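Local atomic coordinates of protein MpaA (Escherichia coli O157:H7, PDB entry 5HXD), a protein that probably hydrolyses the gamma-D-glutamyl-diaminopimelate amide bond of the murein tripeptide with a catalytic zinc ion, in the breakdown of cell-wall muropeptides. Residues A[33-38]-A[69-74]. Numbering follows the deposited sequence.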
loop_
_atom_site.group_PDB
_atom_site.type_symbol
_atom_site.label_atom_id
_atom_site.label_comp_id
_atom_site.label_asym_id
_atom_site.label_seq_id
_atom_site.Cartn_x
_atom_site.Cartn_y
_atom_site.Cartn_z
ATOM N N PRO A 33 3.313 -14.401 -14.271
ATOM C CA PRO A 33 3.041 -15.785 -14.697
ATOM C C PRO A 33 4.129 -16.749 -14.236
ATOM O O PRO A 33 5.320 -16.404 -14.292
ATOM C CB PRO A 33 2.999 -15.695 -16.238
ATOM C CG PRO A 33 3.615 -14.406 -16.583
ATOM C CD PRO A 33 3.405 -13.479 -15.416
ATOM N N ALA A 34 3.719 -17.930 -13.770
ATOM C CA ALA A 34 4.655 -18.946 -13.288
ATOM C C ALA A 34 5.542 -19.343 -14.438
ATOM O O ALA A 34 5.062 -19.469 -15.571
ATOM C CB ALA A 34 3.924 -20.155 -12.715
ATOM N N PRO A 35 6.844 -19.502 -14.157
ATOM C CA PRO A 35 7.863 -19.820 -15.165
ATOM C C PRO A 35 7.450 -21.022 -16.027
ATOM O O PRO A 35 7.219 -20.824 -17.227
ATOM C CB PRO A 35 9.107 -20.132 -14.327
ATOM C CG PRO A 35 8.880 -19.447 -13.032
ATOM C CD PRO A 35 7.406 -19.480 -12.795
ATOM N N ALA A 36 7.337 -22.218 -15.437
ATOM C CA ALA A 36 6.832 -23.384 -16.171
ATOM C C ALA A 36 5.502 -23.846 -15.588
ATOM O O ALA A 36 5.447 -24.805 -14.818
ATOM C CB ALA A 36 7.833 -24.515 -16.143
ATOM N N ALA A 37 4.429 -23.146 -15.943
ATOM C CA ALA A 37 3.111 -23.486 -15.429
ATOM C C ALA A 37 2.694 -24.880 -15.904
ATOM O O ALA A 37 2.875 -25.261 -17.071
ATOM C CB ALA A 37 2.086 -22.447 -15.840
ATOM N N SER A 38 2.124 -25.623 -14.968
ATOM C CA SER A 38 1.676 -26.987 -15.176
ATOM C C SER A 38 0.261 -27.087 -14.598
ATOM O O SER A 38 -0.269 -26.091 -14.121
ATOM C CB SER A 38 2.661 -27.957 -14.506
ATOM O OG SER A 38 2.122 -29.258 -14.362
ATOM N N SER A 69 13.524 -19.958 -10.762
ATOM C CA SER A 69 13.310 -21.304 -11.332
ATOM C C SER A 69 12.311 -22.143 -10.535
ATOM O O SER A 69 11.552 -22.919 -11.115
ATOM C CB SER A 69 14.637 -22.074 -11.424
ATOM O OG SER A 69 15.732 -21.227 -11.739
ATOM N N LEU A 70 12.328 -21.976 -9.212
ATOM C CA LEU A 70 11.542 -22.783 -8.277
ATOM C C LEU A 70 10.066 -22.362 -8.100
ATOM O O LEU A 70 9.342 -22.982 -7.316
ATOM C CB LEU A 70 12.213 -22.773 -6.893
ATOM C CG LEU A 70 13.708 -23.083 -6.739
ATOM C CD1 LEU A 70 14.237 -22.612 -5.371
ATOM C CD2 LEU A 70 13.974 -24.576 -6.941
ATOM N N ARG A 71 9.610 -21.320 -8.797
ATOM C CA ARG A 71 8.230 -20.862 -8.589
ATOM C C ARG A 71 7.239 -21.745 -9.336
ATOM O O ARG A 71 7.342 -21.940 -10.551
ATOM C CB ARG A 71 8.049 -19.385 -9.006
ATOM C CG ARG A 71 6.728 -18.748 -8.511
ATOM C CD ARG A 71 6.799 -17.201 -8.361
ATOM N NE ARG A 71 7.059 -16.518 -9.626
ATOM C CZ ARG A 71 6.121 -16.237 -10.522
ATOM N NH1 ARG A 71 4.867 -16.575 -10.285
ATOM N NH2 ARG A 71 6.430 -15.624 -11.654
ATOM N N ARG A 72 6.270 -22.276 -8.605
ATOM C CA ARG A 72 5.286 -23.157 -9.209
ATOM C C ARG A 72 3.972 -22.454 -9.591
ATOM O O ARG A 72 3.229 -22.936 -10.459
ATOM C CB ARG A 72 4.995 -24.323 -8.259
ATOM C CG ARG A 72 6.247 -24.984 -7.683
ATOM C CD ARG A 72 5.900 -26.229 -6.885
ATOM N NE ARG A 72 6.362 -27.449 -7.546
ATOM C CZ ARG A 72 7.434 -28.148 -7.182
ATOM N NH1 ARG A 72 8.178 -27.759 -6.149
ATOM N NH2 ARG A 72 7.760 -29.241 -7.856
ATOM N N HIS A 73 3.706 -21.309 -8.956
ATOM C CA HIS A 73 2.386 -20.674 -9.004
ATOM C C HIS A 73 2.406 -19.226 -9.504
ATOM O O HIS A 73 3.361 -18.498 -9.276
ATOM C CB HIS A 73 1.743 -20.729 -7.608
ATOM C CG HIS A 73 1.796 -22.089 -6.967
ATOM N ND1 HIS A 73 1.456 -23.241 -7.638
ATOM C CD2 HIS A 73 2.146 -22.475 -5.714
ATOM C CE1 HIS A 73 1.595 -24.280 -6.832
ATOM N NE2 HIS A 73 2.015 -23.840 -5.657
ATOM N N HIS A 74 1.332 -18.830 -10.188
ATOM C CA HIS A 74 1.148 -17.468 -10.690
ATOM C C HIS A 74 0.906 -16.452 -9.568
ATOM O O HIS A 74 0.349 -16.792 -8.521
ATOM C CB HIS A 74 -0.038 -17.405 -11.660
ATOM C CG HIS A 74 0.031 -18.388 -12.785
ATOM N ND1 HIS A 74 1.026 -18.360 -13.734
ATOM C CD2 HIS A 74 -0.788 -19.406 -13.129
ATOM C CE1 HIS A 74 0.831 -19.332 -14.606
ATOM N NE2 HIS A 74 -0.265 -19.982 -14.261
#
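With chi1 at -54°, His74 carries its CG anti to the carbonyl carbon and beside the backbone N, and the imidazole comes up against the backbone at Pro33 and Ala34; Arg71, its CG anti to the backbone N and its chain bent at chi3, brings a guanidinium to the same peptide. The Ala34 N-H points almost straight (176°) at His74 ND1, 2.7 Å from Ala34 N, although the donor is tilted 26° out of the ring plane. ND1 is therefore the acceptor, which would favour the neutral ring with its proton on NE2. Pro33 CA also sits at the ring edge, 3.4 Å from ND1, while the methyl CB of Ala37 meets the ring obliquely, 3.6 Å from CE1. The other end of the same peptide is held more loosely: Arg71 NH2 reaches Pro33 O at 3.0 Å in a weak, bent bond. NH1 turns back to its own segment in a weak bond to His73 O, and its stronger partner is Phe32 O, so the guanidinium links carbonyl groups of both segments. In this M14 carboxypeptidase fold, 33-38 is loop ahead of strand 43-45, while 69-74 runs from the end of a 3-10 turn through loop to His74, where strand 74-76 begins. These strands are parallel neighbours in the central mixed sheet, 74-76 the outermost within this chain, and the contact lies away from the zinc site. Pro35 crosses Arg71 at about a right angle, its CD over the centre of one guanidinium face and also 3.3 Å from Arg71 O. Ala34 CB packs against the backbone of Arg72 and His73, 3.6 Å from Arg72 O, a carbonyl that accepts a hydrogen bond from Ser41 OG; the Arg72 side chain pairs with Glu40 in a salt bridge.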